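Local atomic coordinates of Alpha/beta hydrolase (Legionella pneumophila subsp. pneumophila str. Philadelphia 1, PDB entry 4EZI), a protein that is of unknown function but has the alpha/beta hydrolase fold and may act as a triacylglycerol lipase. Residues A[51-56]-A[117-122]; A[133-138]-A[179-184]; A[79-84]-A[88-93]; A[227-230]-A[235-238]; A[44-49]-A[149-154]. All coordinates share one frame; numbering follows the deposited sequence. Where two conformers were deposited one is given.

Contact 1: residues A[51-56]-A[117-122]; sequences QSPDGN and DYLGLG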
# COMPACT_ATOMS: atom_id res chain seq x y z
N GLN A 51 11.95 -10.80 5.67
CA GLN A 51 13.31 -10.24 5.68
C GLN A 51 13.32 -8.73 5.88
O GLN A 51 12.51 -7.99 5.32
CB GLN A 51 14.03 -10.57 4.38
CG GLN A 51 14.29 -12.05 4.17
CD GLN A 51 15.24 -12.61 5.22
OE1 GLN A 51 14.85 -13.42 6.07
NE2 GLN A 51 16.48 -12.17 5.16
N SER A 52 14.28 -8.26 6.65
CA SER A 52 14.45 -6.82 6.89
C SER A 52 15.17 -6.18 5.70
O SER A 52 15.70 -6.87 4.84
CB SER A 52 15.28 -6.61 8.13
OG SER A 52 16.62 -7.04 7.92
N PRO A 53 15.29 -4.83 5.67
CA PRO A 53 16.07 -4.18 4.62
C PRO A 53 17.52 -4.65 4.56
O PRO A 53 18.10 -4.63 3.49
CB PRO A 53 15.97 -2.68 4.98
CG PRO A 53 14.63 -2.56 5.67
CD PRO A 53 14.56 -3.83 6.49
N ASP A 54 18.09 -5.07 5.69
CA ASP A 54 19.46 -5.59 5.77
C ASP A 54 19.57 -7.10 5.51
O ASP A 54 20.66 -7.65 5.59
CB ASP A 54 20.06 -5.24 7.13
CG ASP A 54 20.36 -3.74 7.27
OD1 ASP A 54 20.89 -3.14 6.31
OD2 ASP A 54 20.10 -3.18 8.36
N GLY A 55 18.47 -7.76 5.17
CA GLY A 55 18.49 -9.18 4.82
C GLY A 55 18.59 -10.09 6.02
O GLY A 55 19.23 -11.15 5.95
N ASN A 56 17.99 -9.69 7.13
CA ASN A 56 17.91 -10.53 8.33
C ASN A 56 16.45 -10.87 8.61
O ASN A 56 15.51 -10.14 8.26
CB ASN A 56 18.50 -9.82 9.53
CG ASN A 56 19.91 -9.35 9.29
OD1 ASN A 56 20.74 -10.12 8.81
ND2 ASN A 56 20.18 -8.07 9.58
N ASP A 117 0.75 -5.06 7.84
CA ASP A 117 1.04 -3.78 8.48
C ASP A 117 2.21 -3.04 7.85
O ASP A 117 2.26 -1.81 7.91
CB ASP A 117 1.34 -3.96 9.98
CG ASP A 117 0.15 -4.38 10.80
OD1 ASP A 117 -1.01 -4.23 10.36
OD2 ASP A 117 0.38 -4.84 11.94
N TYR A 118 3.15 -3.80 7.30
CA TYR A 118 4.48 -3.38 6.80
C TYR A 118 5.52 -3.38 7.93
O TYR A 118 5.21 -3.29 9.12
CB TYR A 118 4.52 -2.01 6.14
CG TYR A 118 3.62 -1.76 4.97
CD1 TYR A 118 3.25 -2.74 4.08
CD2 TYR A 118 3.18 -0.47 4.72
CE1 TYR A 118 2.44 -2.45 2.99
CE2 TYR A 118 2.40 -0.18 3.63
CZ TYR A 118 2.01 -1.17 2.75
OH TYR A 118 1.24 -0.87 1.64
N LEU A 119 6.77 -3.48 7.53
CA LEU A 119 7.89 -3.38 8.47
C LEU A 119 7.91 -2.03 9.16
O LEU A 119 7.53 -0.99 8.59
CB LEU A 119 9.20 -3.60 7.73
CG LEU A 119 9.38 -4.96 7.06
CD1 LEU A 119 10.80 -5.04 6.48
CD2 LEU A 119 9.09 -6.12 7.99
N GLY A 120 8.38 -2.04 10.41
CA GLY A 120 8.48 -0.84 11.21
C GLY A 120 7.17 -0.35 11.81
O GLY A 120 7.16 0.67 12.48
N LEU A 121 6.09 -1.08 11.56
CA LEU A 121 4.76 -0.70 12.04
C LEU A 121 4.14 -1.91 12.73
O LEU A 121 4.65 -3.03 12.67
CB LEU A 121 3.88 -0.21 10.90
CG LEU A 121 4.44 0.96 10.11
CD1 LEU A 121 3.60 1.20 8.85
CD2 LEU A 121 4.54 2.25 10.93
N GLY A 122 3.01 -1.70 13.39
CA GLY A 122 2.36 -2.79 14.12
C GLY A 122 3.27 -3.37 15.19
O GLY A 122 3.89 -2.63 15.96
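A beta hairpin, formed by strands 41-51 and 57-67, brings Gln51, Ser52 and Pro53 at its bend against Leu119 on the loop that leaves strand 112-116. The touching is done by one methyl. CD1 of Leu119 lies 3.6 Å from the carbonyl O of Gln51, and the same methyl is 3.9 Å from CD of Pro53, the ring carbon next to the proline nitrogen. Leu119 is stretched out to reach this spot, its CD1 anti to CA (chi2 -175°). No hydrogen bond crosses between the segments; the oxygen meets a methyl carbon.

Each partner is presented by a turn. Residues Ser52 to Gly55 form a type I turn, and Gly55 N bonds to Ser52 O at 2.9 Å while Ser52 N bonds to Asn56 O at 2.8 Å. With Gly55 at positive phi, this is the 3:5 hairpin with a G1 bulge, a standard way to close two antiparallel strands. Ser52 OG stiffens the bend from inside by accepting Asn56 N at 3.1 Å, in a nearly straight bond (160°). Across the contact, Tyr118 to Leu121 make a type II turn whose second position is Leu119 and whose third is Gly120, also at positive phi. The closing bond of that turn, Leu121 N to Tyr118 O, is weak. Leu119 also packs on Thr58 and Ala60 of strand 57-67 and on Thr136 of helix 134-154, while Pro53 meets Tyr232 and Lys233 of helix 218-233.

Contact 2: residues A[133-138]-A[179-184]; sequences QAETLA and FEMLAK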
# COMPACT_ATOMS: atom_id res chain seq x y z
N GLN A 133 9.99 1.71 -0.15
CA GLN A 133 11.15 0.89 -0.49
C GLN A 133 10.65 -0.41 -1.09
O GLN A 133 10.06 -1.26 -0.41
CB GLN A 133 12.05 0.67 0.73
CG GLN A 133 12.72 1.99 1.19
CD GLN A 133 13.66 1.85 2.38
OE1 GLN A 133 14.27 0.79 2.57
NE2 GLN A 133 13.78 2.90 3.18
N ALA A 134 10.85 -0.54 -2.41
CA ALA A 134 10.24 -1.60 -3.18
C ALA A 134 10.57 -3.00 -2.66
O ALA A 134 9.69 -3.85 -2.57
CB ALA A 134 10.67 -1.50 -4.64
N GLU A 135 11.84 -3.25 -2.34
CA GLU A 135 12.23 -4.62 -2.03
C GLU A 135 11.44 -5.21 -0.87
O GLU A 135 10.95 -6.34 -0.96
CB GLU A 135 13.72 -4.64 -1.71
CG GLU A 135 14.29 -5.98 -1.28
CD GLU A 135 14.10 -7.11 -2.26
OE1 GLU A 135 14.20 -6.86 -3.50
OE2 GLU A 135 13.87 -8.27 -1.81
N THR A 136 11.36 -4.46 0.23
CA THR A 136 10.71 -4.95 1.43
C THR A 136 9.20 -4.72 1.42
O THR A 136 8.48 -5.50 2.05
CB THR A 136 11.34 -4.44 2.73
OG1 THR A 136 11.39 -3.01 2.71
CG2 THR A 136 12.72 -5.04 2.97
N LEU A 137 8.68 -3.71 0.74
CA LEU A 137 7.23 -3.64 0.58
C LEU A 137 6.74 -4.90 -0.15
O LEU A 137 5.75 -5.52 0.22
CB LEU A 137 6.80 -2.38 -0.13
CG LEU A 137 6.86 -1.08 0.68
CD1 LEU A 137 6.60 0.14 -0.18
CD2 LEU A 137 5.91 -1.11 1.90
N ALA A 138 7.48 -5.31 -1.17
CA ALA A 138 7.09 -6.50 -1.94
C ALA A 138 7.22 -7.77 -1.09
O ALA A 138 6.28 -8.56 -0.97
CB ALA A 138 7.96 -6.61 -3.22
N PHE A 179 3.15 -7.52 -7.09
CA PHE A 179 2.76 -8.18 -8.35
C PHE A 179 4.00 -8.59 -9.18
O PHE A 179 4.11 -9.74 -9.63
CB PHE A 179 1.90 -7.19 -9.10
CG PHE A 179 1.29 -7.68 -10.41
CD1 PHE A 179 1.00 -9.01 -10.69
CD2 PHE A 179 0.94 -6.72 -11.34
CE1 PHE A 179 0.37 -9.35 -11.89
CE2 PHE A 179 0.28 -7.05 -12.51
CZ PHE A 179 0.02 -8.38 -12.78
N GLU A 180 4.95 -7.66 -9.32
CA GLU A 180 6.16 -7.92 -10.05
C GLU A 180 6.93 -9.09 -9.45
O GLU A 180 7.40 -9.98 -10.17
CB GLU A 180 7.02 -6.64 -10.10
CG GLU A 180 8.30 -6.79 -10.86
CD GLU A 180 9.12 -5.54 -10.87
OE1 GLU A 180 9.10 -4.82 -9.84
OE2 GLU A 180 9.80 -5.28 -11.88
N MSE A 181 7.08 -9.07 -8.13
CA MSE A 181 7.84 -10.09 -7.44
C MSE A 181 7.15 -11.45 -7.45
O MSE A 181 7.82 -12.47 -7.54
CB MSE A 181 8.18 -9.65 -6.02
CG MSE A 181 9.12 -10.58 -5.28
SE MSE A 181 9.61 -9.96 -3.51
CE MSE A 181 10.89 -8.57 -4.00
N LEU A 182 5.83 -11.46 -7.35
CA LEU A 182 5.09 -12.72 -7.49
C LEU A 182 5.34 -13.34 -8.87
O LEU A 182 5.63 -14.53 -8.99
CB LEU A 182 3.60 -12.51 -7.27
CG LEU A 182 3.15 -12.36 -5.80
CD1 LEU A 182 1.67 -12.00 -5.77
CD2 LEU A 182 3.44 -13.63 -4.99
N ALA A 183 5.25 -12.52 -9.92
CA ALA A 183 5.44 -13.02 -11.28
C ALA A 183 6.87 -13.55 -11.46
O ALA A 183 7.09 -14.55 -12.14
CB ALA A 183 5.12 -11.93 -12.29
N LYS A 184 7.84 -12.89 -10.86
CA LYS A 184 9.24 -13.27 -11.00
C LYS A 184 9.60 -14.48 -10.15
O LYS A 184 10.21 -15.44 -10.67
CB LYS A 184 10.15 -12.10 -10.65
CG LYS A 184 11.66 -12.45 -10.65
CD LYS A 184 12.50 -11.27 -10.17
CE LYS A 184 13.83 -11.75 -9.59
NZ LYS A 184 14.61 -10.66 -8.89
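Apolar packing between Ala138 and Met181 joins the first turns of helix 134-154 to the last turns of helix 170-185 in this alpha/beta fold. Met181, present as selenomethionine, reaches across from its helix. Its first two torsions are extended, and the chain then bends at the selenium (chi3 -76°), which lays the terminal methyl over the small side chain of Ala138. CE comes to 3.6 Å from Ala138 CB, and SE sits 3.7 Å from that same CB. The small methyl of Ala138 thus meets both ends of the SE-CE bond, and the two helices come close enough here for the CA atoms of Ala138 and Met181 to be 6.6 Å apart.

The second kind of contact is between carbon and a carboxylate. Glu135, one turn earlier, starts out from the helix away from Met181 but bends at chi2 (57°), and the group swings back so that OE2 lies 3.7 Å from Met181 CE. OE1 is almost as near to that carbon, at 3.8 Å, so the methyl faces the carboxylate as a whole, and the two side chains cross at about a right angle. No hydrogen bond is made between the segments. Deeper in the interface, Ala134 rests on Val177, and Leu137 on Phe173 and Ser174.

Glu135 is in the first turn of its helix, right after the N-cap Gln133, and its negative charge may be eased somewhat by the helix N-terminus. Lys184 NZ, 6.6 Å from Glu135 OE1, is too far for a salt bridge, so any attraction is long-range; the join rests mainly on dispersion around a flexible, polarisable side chain.

Contact 3: residues A[79-84]-A[88-93]; sequences YQHGTR and NDVPSR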
# COMPACT_ATOMS: atom_id res chain seq x y z
N TYR A 79 -4.67 -6.55 0.46
CA TYR A 79 -4.83 -5.12 0.42
C TYR A 79 -3.67 -4.45 1.16
O TYR A 79 -3.50 -4.67 2.36
CB TYR A 79 -6.18 -4.66 1.03
CG TYR A 79 -6.36 -3.18 0.83
CD1 TYR A 79 -5.87 -2.26 1.76
CD2 TYR A 79 -6.92 -2.70 -0.34
CE1 TYR A 79 -5.99 -0.91 1.54
CE2 TYR A 79 -7.01 -1.35 -0.60
CZ TYR A 79 -6.54 -0.45 0.34
OH TYR A 79 -6.64 0.90 0.10
N GLN A 80 -2.96 -3.59 0.43
CA GLN A 80 -1.77 -2.89 0.91
C GLN A 80 -2.13 -1.44 1.22
O GLN A 80 -2.48 -0.65 0.34
CB GLN A 80 -0.71 -2.96 -0.17
CG GLN A 80 -0.05 -4.32 -0.34
CD GLN A 80 -0.99 -5.43 -0.72
OE1 GLN A 80 -1.20 -6.34 0.07
NE2 GLN A 80 -1.55 -5.38 -1.93
N HIS A 81 -2.02 -1.07 2.49
CA HIS A 81 -2.44 0.24 2.97
C HIS A 81 -1.55 1.39 2.52
O HIS A 81 -0.39 1.20 2.14
CB HIS A 81 -2.61 0.24 4.50
CG HIS A 81 -1.33 0.14 5.26
ND1 HIS A 81 -0.47 1.21 5.41
CD2 HIS A 81 -0.81 -0.86 6.02
CE1 HIS A 81 0.56 0.85 6.16
NE2 HIS A 81 0.36 -0.39 6.57
N GLY A 82 -2.08 2.60 2.64
CA GLY A 82 -1.35 3.80 2.30
C GLY A 82 -0.41 4.29 3.40
O GLY A 82 -0.13 3.58 4.36
N THR A 83 0.10 5.48 3.25
CA THR A 83 1.14 5.98 4.17
C THR A 83 0.59 6.07 5.58
O THR A 83 -0.45 6.70 5.80
CB THR A 83 1.59 7.39 3.76
OG1 THR A 83 2.12 7.36 2.44
CG2 THR A 83 2.62 7.96 4.73
N ARG A 84 1.31 5.46 6.51
CA ARG A 84 1.02 5.58 7.92
C ARG A 84 2.28 6.01 8.63
O ARG A 84 3.33 5.39 8.47
CB ARG A 84 0.49 4.26 8.49
CG ARG A 84 -0.74 3.74 7.77
CD ARG A 84 -1.98 4.58 7.97
NE ARG A 84 -3.06 4.17 7.04
CZ ARG A 84 -3.81 3.07 7.14
NH1 ARG A 84 -3.66 2.19 8.12
NH2 ARG A 84 -4.72 2.83 6.20
N ASN A 88 0.80 2.30 15.35
CA ASN A 88 -0.39 1.55 15.67
C ASN A 88 -1.58 1.82 14.74
O ASN A 88 -2.61 1.15 14.87
CB ASN A 88 -0.78 1.75 17.14
CG ASN A 88 0.19 1.07 18.06
OD1 ASN A 88 0.20 -0.15 18.17
ND2 ASN A 88 1.06 1.86 18.71
N ASP A 89 -1.42 2.72 13.78
CA ASP A 89 -2.52 2.99 12.85
C ASP A 89 -2.41 2.10 11.62
O ASP A 89 -2.17 2.58 10.51
CB ASP A 89 -2.51 4.46 12.45
CG ASP A 89 -3.71 4.85 11.60
OD1 ASP A 89 -4.73 4.16 11.61
OD2 ASP A 89 -3.59 5.88 10.89
N VAL A 90 -2.54 0.80 11.84
CA VAL A 90 -2.29 -0.20 10.82
C VAL A 90 -3.35 -1.30 10.95
O VAL A 90 -3.96 -1.44 12.02
CB VAL A 90 -0.86 -0.79 10.87
CG1 VAL A 90 0.16 0.29 10.45
CG2 VAL A 90 -0.54 -1.39 12.25
N PRO A 91 -3.55 -2.11 9.90
CA PRO A 91 -4.68 -3.03 9.89
C PRO A 91 -4.77 -4.02 11.06
O PRO A 91 -5.87 -4.37 11.47
CB PRO A 91 -4.55 -3.73 8.53
CG PRO A 91 -3.95 -2.66 7.67
CD PRO A 91 -2.92 -2.01 8.57
N SER A 92 -3.64 -4.49 11.60
CA SER A 92 -3.72 -5.46 12.68
C SER A 92 -4.40 -4.91 13.92
O SER A 92 -4.82 -5.70 14.78
CB SER A 92 -2.34 -5.96 13.07
OG SER A 92 -1.53 -4.94 13.61
N ARG A 93 -4.53 -3.58 14.04
CA ARG A 93 -5.27 -2.98 15.15
C ARG A 93 -6.76 -2.82 14.85
O ARG A 93 -7.54 -2.56 15.77
CB ARG A 93 -4.68 -1.63 15.57
CG ARG A 93 -3.40 -1.71 16.37
CD ARG A 93 -2.20 -2.20 15.61
NE ARG A 93 -1.02 -2.16 16.47
CZ ARG A 93 -0.20 -3.17 16.73
NH1 ARG A 93 -0.31 -4.33 16.13
NH2 ARG A 93 0.80 -2.96 17.57
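The chain doubles back between Arg84 and Asp89, the path from His81 to Arg84 running 163° from that of Asp89 to Val90 and Pro91, with Asp89 at the centre of an inverse gamma turn. Arg84 makes the polar link: NH1 donates to Asp89 O at 2.8 Å, in a bond of 161°. The oxygen lies close to the guanidinium plane, whereas the nitrogen stands 40° above the carbonyl plane. A bend at chi2 folds the arginine back, bringing its CD to 3.6 Å from Asp89 OD2. The charge of Asp89 is met mainly by others, since OD1 takes a salt bridge from Lys97 and a hydrogen bond from Asn95.

His81 supplies the apolar part. Its CD2 is 3.5 Å from CD of Pro91, and NE2 lies 3.9 Å from Val90 CG1. Its CB sits over one face of the Arg84 guanidinium, 3.6 Å above the plane and offset toward the rim. The ring is held by ND1 donating to Gly82 O at 2.6 Å, and by NE2 bonding to Asp117 O.

His81 and Gly82 follow strand 74-80 directly, where lipases of this fold commonly place an oxyanion-hole loop, a role that can only be suggested here. Just before them in the chain, Tyr79 and Gln80 pair with strands 112-116 and 162-168, Gln80 and Thr83 touch helix 170-185, and Pro91 packs on Met115 of strand 112-116.

Contact 4: residues A[227-230]-A[235-238]; sequences YSLQ and YWSG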
# COMPACT_ATOMS: atom_id res chain seq x y z
N TYR A 227 14.27 10.39 5.31
CA TYR A 227 14.71 9.96 6.63
C TYR A 227 14.85 8.44 6.68
O TYR A 227 15.86 7.89 7.15
CB TYR A 227 13.76 10.49 7.71
CG TYR A 227 14.09 9.99 9.09
CD1 TYR A 227 15.33 10.20 9.65
CD2 TYR A 227 13.17 9.29 9.83
CE1 TYR A 227 15.66 9.71 10.91
CE2 TYR A 227 13.48 8.80 11.09
CZ TYR A 227 14.74 9.00 11.62
OH TYR A 227 15.06 8.52 12.88
N SER A 228 13.84 7.74 6.17
CA SER A 228 13.85 6.29 6.17
C SER A 228 14.92 5.73 5.23
O SER A 228 15.60 4.76 5.57
CB SER A 228 12.44 5.80 5.77
OG SER A 228 12.40 4.38 5.75
N LEU A 229 15.07 6.31 4.04
CA LEU A 229 16.06 5.80 3.12
C LEU A 229 17.48 5.98 3.65
O LEU A 229 18.31 5.07 3.56
CB LEU A 229 15.90 6.40 1.72
CG LEU A 229 16.58 5.61 0.60
CD1 LEU A 229 15.91 4.24 0.39
CD2 LEU A 229 16.53 6.41 -0.69
N GLN A 230 17.78 7.16 4.18
CA GLN A 230 19.10 7.38 4.75
C GLN A 230 19.32 6.47 5.95
O GLN A 230 20.42 5.93 6.13
CB GLN A 230 19.29 8.85 5.12
CG GLN A 230 20.60 9.17 5.81
CD GLN A 230 21.83 8.95 4.94
OE1 GLN A 230 21.73 8.80 3.72
NE2 GLN A 230 23.01 8.93 5.57
N TYR A 235 22.76 6.36 1.79
CA TYR A 235 23.23 6.78 0.47
C TYR A 235 23.91 8.15 0.49
O TYR A 235 24.68 8.46 -0.42
CB TYR A 235 22.09 6.79 -0.56
CG TYR A 235 21.50 5.44 -0.91
CD1 TYR A 235 22.31 4.31 -1.10
CD2 TYR A 235 20.13 5.29 -1.07
CE1 TYR A 235 21.76 3.07 -1.47
CE2 TYR A 235 19.57 4.06 -1.41
CZ TYR A 235 20.39 2.96 -1.59
OH TYR A 235 19.85 1.74 -1.92
N TRP A 236 23.62 8.96 1.50
CA TRP A 236 24.22 10.28 1.66
C TRP A 236 25.17 10.27 2.86
O TRP A 236 25.26 9.28 3.60
CB TRP A 236 23.13 11.37 1.78
CG TRP A 236 22.32 11.43 0.51
CD1 TRP A 236 22.64 12.17 -0.61
CD2 TRP A 236 21.13 10.71 0.19
NE1 TRP A 236 21.72 11.93 -1.60
CE2 TRP A 236 20.79 11.05 -1.14
CE3 TRP A 236 20.31 9.81 0.89
CZ2 TRP A 236 19.65 10.53 -1.77
CZ3 TRP A 236 19.18 9.32 0.27
CH2 TRP A 236 18.87 9.67 -1.05
N SER A 237 25.91 11.36 3.05
CA SER A 237 26.95 11.39 4.08
C SER A 237 26.36 11.35 5.47
O SER A 237 26.96 10.83 6.39
CB SER A 237 27.87 12.59 3.91
OG SER A 237 27.14 13.80 3.91
N GLY A 238 25.18 11.94 5.64
CA GLY A 238 24.49 11.99 6.90
C GLY A 238 23.19 12.77 6.73
O GLY A 238 22.90 13.30 5.66
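Hydrogen bonding centres on Gln230, whose side-chain amide grips the main chain of Trp236 at two points. OE1 accepts from Trp236 N at 2.9 Å, with the donor in the carbonyl plane on a lone pair. NE2 in turn donates to Trp236 O at 3.0 Å, approaching from well above that carbonyl plane (62°). Both ends of the buried amide are therefore used by one residue, which fixes the rotation of the amide and leaves little doubt about which end is oxygen. The bend at chi2 (65°) turns the amide along the helix toward its C-terminal end, where the chain passes. OE1 also lies at the edge of the indole, 3.3 Å from Trp236 CE3, and NE2 rests 3.7 Å from CA of Gly238.

Residues 227-230 belong to helix 218-233, and the loop holding residues 235-238 leads on to helix 239-242. These helices fall in the long, largely helical stretch between strands 193-197 and 310-314, where alpha/beta hydrolases often carry an inserted lid or cap. A glutamine in the last turns of one helix here bonds to the backbone six residues on.

Apolar contacts come from Leu229. Its CD2 meets the edge of the Tyr235 ring, 3.8 Å from CD2 of that tyrosine, and the same methyl lies 4.0 Å from CH2 of Trp236. The tryptophan is steadied by neighbours too: its NE1 bonds to Asp289, its ring meets Phe280 edge-to-face, and it packs with Leu229 against Leu295 of helix 292-299. Tyr235 leans on Ile294 of that same helix.

Contact 5: residues A[44-49]-A[149-154]; sequences YKINYK and KELANR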
# COMPACT_ATOMS: atom_id res chain seq x y z
N TYR A 44 -8.32 -12.12 12.75
CA TYR A 44 -7.10 -12.58 13.38
C TYR A 44 -6.00 -11.58 13.13
O TYR A 44 -5.84 -11.09 12.00
CB TYR A 44 -6.66 -13.92 12.81
CG TYR A 44 -7.58 -15.07 13.16
CD1 TYR A 44 -7.47 -15.71 14.38
CD2 TYR A 44 -8.54 -15.50 12.28
CE1 TYR A 44 -8.29 -16.77 14.72
CE2 TYR A 44 -9.41 -16.56 12.63
CZ TYR A 44 -9.27 -17.16 13.86
OH TYR A 44 -10.10 -18.21 14.20
N LYS A 45 -5.20 -11.30 14.16
CA LYS A 45 -3.91 -10.64 13.98
C LYS A 45 -2.84 -11.71 13.94
O LYS A 45 -2.81 -12.59 14.84
CB LYS A 45 -3.63 -9.64 15.12
CG LYS A 45 -2.21 -9.09 15.14
CD LYS A 45 -2.08 -7.87 16.06
CE LYS A 45 -2.07 -8.21 17.49
NZ LYS A 45 -0.82 -8.90 17.73
N ILE A 46 -1.99 -11.67 12.92
CA ILE A 46 -0.94 -12.66 12.78
C ILE A 46 0.43 -12.00 12.83
O ILE A 46 0.60 -10.84 12.51
CB ILE A 46 -1.11 -13.52 11.50
CG1 ILE A 46 -0.75 -12.76 10.20
CG2 ILE A 46 -2.53 -14.09 11.38
CD1 ILE A 46 -0.81 -13.69 8.94
N ASN A 47 1.41 -12.83 13.20
CA ASN A 47 2.81 -12.50 13.11
C ASN A 47 3.49 -13.53 12.22
O ASN A 47 3.16 -14.73 12.29
CB ASN A 47 3.45 -12.45 14.48
CG ASN A 47 2.68 -11.57 15.43
OD1 ASN A 47 1.80 -12.03 16.16
ND2 ASN A 47 3.00 -10.28 15.42
N TYR A 48 4.43 -13.07 11.40
CA TYR A 48 5.03 -13.93 10.39
C TYR A 48 6.47 -13.53 10.12
O TYR A 48 6.90 -12.39 10.34
CB TYR A 48 4.19 -13.89 9.10
CG TYR A 48 4.21 -12.55 8.40
CD1 TYR A 48 3.38 -11.51 8.79
CD2 TYR A 48 5.11 -12.31 7.35
CE1 TYR A 48 3.40 -10.29 8.15
CE2 TYR A 48 5.14 -11.08 6.71
CZ TYR A 48 4.27 -10.08 7.09
OH TYR A 48 4.29 -8.85 6.47
N LYS A 49 7.21 -14.49 9.59
CA LYS A 49 8.63 -14.32 9.24
C LYS A 49 8.80 -13.64 7.90
O LYS A 49 8.18 -14.03 6.91
CB LYS A 49 9.33 -15.67 9.15
CG LYS A 49 9.35 -16.44 10.42
CD LYS A 49 10.07 -17.78 10.23
CE LYS A 49 10.18 -18.51 11.54
NZ LYS A 49 10.89 -19.81 11.34
N LYS A 149 -2.36 -17.78 4.19
CA LYS A 149 -2.78 -19.05 3.63
C LYS A 149 -2.48 -20.19 4.59
O LYS A 149 -3.25 -21.15 4.68
CB LYS A 149 -2.15 -19.27 2.26
CG LYS A 149 -2.75 -18.31 1.21
CD LYS A 149 -2.21 -18.44 -0.18
CE LYS A 149 -2.90 -19.58 -0.90
NZ LYS A 149 -2.48 -19.65 -2.32
N GLU A 150 -1.35 -20.11 5.28
CA GLU A 150 -1.09 -21.09 6.34
C GLU A 150 -2.16 -21.09 7.43
O GLU A 150 -2.59 -22.15 7.91
CB GLU A 150 0.29 -20.88 6.98
CG GLU A 150 1.47 -21.09 6.05
CD GLU A 150 2.80 -20.68 6.65
OE1 GLU A 150 2.96 -20.74 7.88
OE2 GLU A 150 3.72 -20.28 5.88
N LEU A 151 -2.57 -19.89 7.84
CA LEU A 151 -3.66 -19.78 8.82
C LEU A 151 -4.93 -20.44 8.32
O LEU A 151 -5.56 -21.24 9.05
CB LEU A 151 -3.90 -18.31 9.19
CG LEU A 151 -5.05 -18.07 10.16
CD1 LEU A 151 -4.75 -18.67 11.53
CD2 LEU A 151 -5.36 -16.56 10.23
N ALA A 152 -5.30 -20.15 7.08
CA ALA A 152 -6.52 -20.75 6.54
C ALA A 152 -6.40 -22.28 6.52
O ALA A 152 -7.37 -22.97 6.87
CB ALA A 152 -6.81 -20.19 5.14
N ASN A 153 -5.22 -22.81 6.21
CA ASN A 153 -5.03 -24.29 6.22
C ASN A 153 -5.19 -24.83 7.63
O ASN A 153 -5.83 -25.86 7.84
CB ASN A 153 -3.68 -24.66 5.63
CG ASN A 153 -3.46 -26.17 5.58
OD1 ASN A 153 -4.38 -26.94 5.29
ND2 ASN A 153 -2.23 -26.59 5.86
N ARG A 154 -4.59 -24.16 8.60
CA ARG A 154 -4.69 -24.60 9.99
C ARG A 154 -6.12 -24.58 10.51
O ARG A 154 -6.48 -25.39 11.36
CB ARG A 154 -3.80 -23.75 10.88
CG ARG A 154 -2.32 -24.04 10.68
CD ARG A 154 -1.49 -22.96 11.28
NE ARG A 154 -0.04 -23.21 11.21
CZ ARG A 154 0.70 -23.81 12.15
NH1 ARG A 154 0.15 -24.30 13.25
NH2 ARG A 154 2.01 -23.92 11.96
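Leu151 extends from its helix with CG anti to the backbone N (chi1 178°), and chi2 of 66° leaves CD2, the other branch, extended away from CA toward Tyr44 and Ile46. On the strand, Ile46 has CG2 anti to its carbonyl carbon and CG1 wedged between that carbon and the nitrogen (chi1 74°), which turns CG2 to the helix.

One methyl makes the contact. Leu151 CD2 is 3.9 Å from Tyr44 CB, and it lies at the same distance, 3.9 Å, from Ile46 CG2. It also approaches the ring of Tyr44, with CD2 of Leu151 again 3.9 Å from CD2 of the tyrosine, coming in obliquely. Two strand residues, i and i+2, point the same way, as alternation in a beta strand demands, and the leucine methyl settles in the dip between them. The CA atoms of Ile46 and Leu151 remain 8.6 Å apart, a spacing bridged by side chains alone.

Strand 41-51 lies near one end of the sheet, between 8-17 and 57-67, and the closing turns of helix 134-154 lie across it. Leu151 therefore also reaches Tyr11 of strand 8-17 and Met66 of strand 57-67. Ile46 leans on Met144, farther back in the helix, while Glu150 accepts from the backbone nitrogens of Lys7 and Leu8.

With no hydrogen bond crossing between the segments, this helix-to-sheet join depends on dispersion and shape fit, with Ile46 and Leu151 buried.

Contacts 3 and 5 are buried, while contacts 1, 2 and 4 lie partly open, yet burial does not dictate chemistry. Contact 5 is wholly apolar, whereas contact 3, nearest the centre of the chain, combines a charged donor with a carbonyl. Contact 4, about 23 Å from that centre, relies on a paired amide grip. Contacts 2 and 5 use opposite ends of helix 134-154, one against another helix and one against the sheet. Contact 1 touches both contact 2, through Thr136 and Leu137, and contact 3, through Asp117 and Tyr118. Contacts 3 and 5 meet where Ser92 packs on Lys45. Among the other contacts, contact 4 touches contact 2 alone, at Gln133.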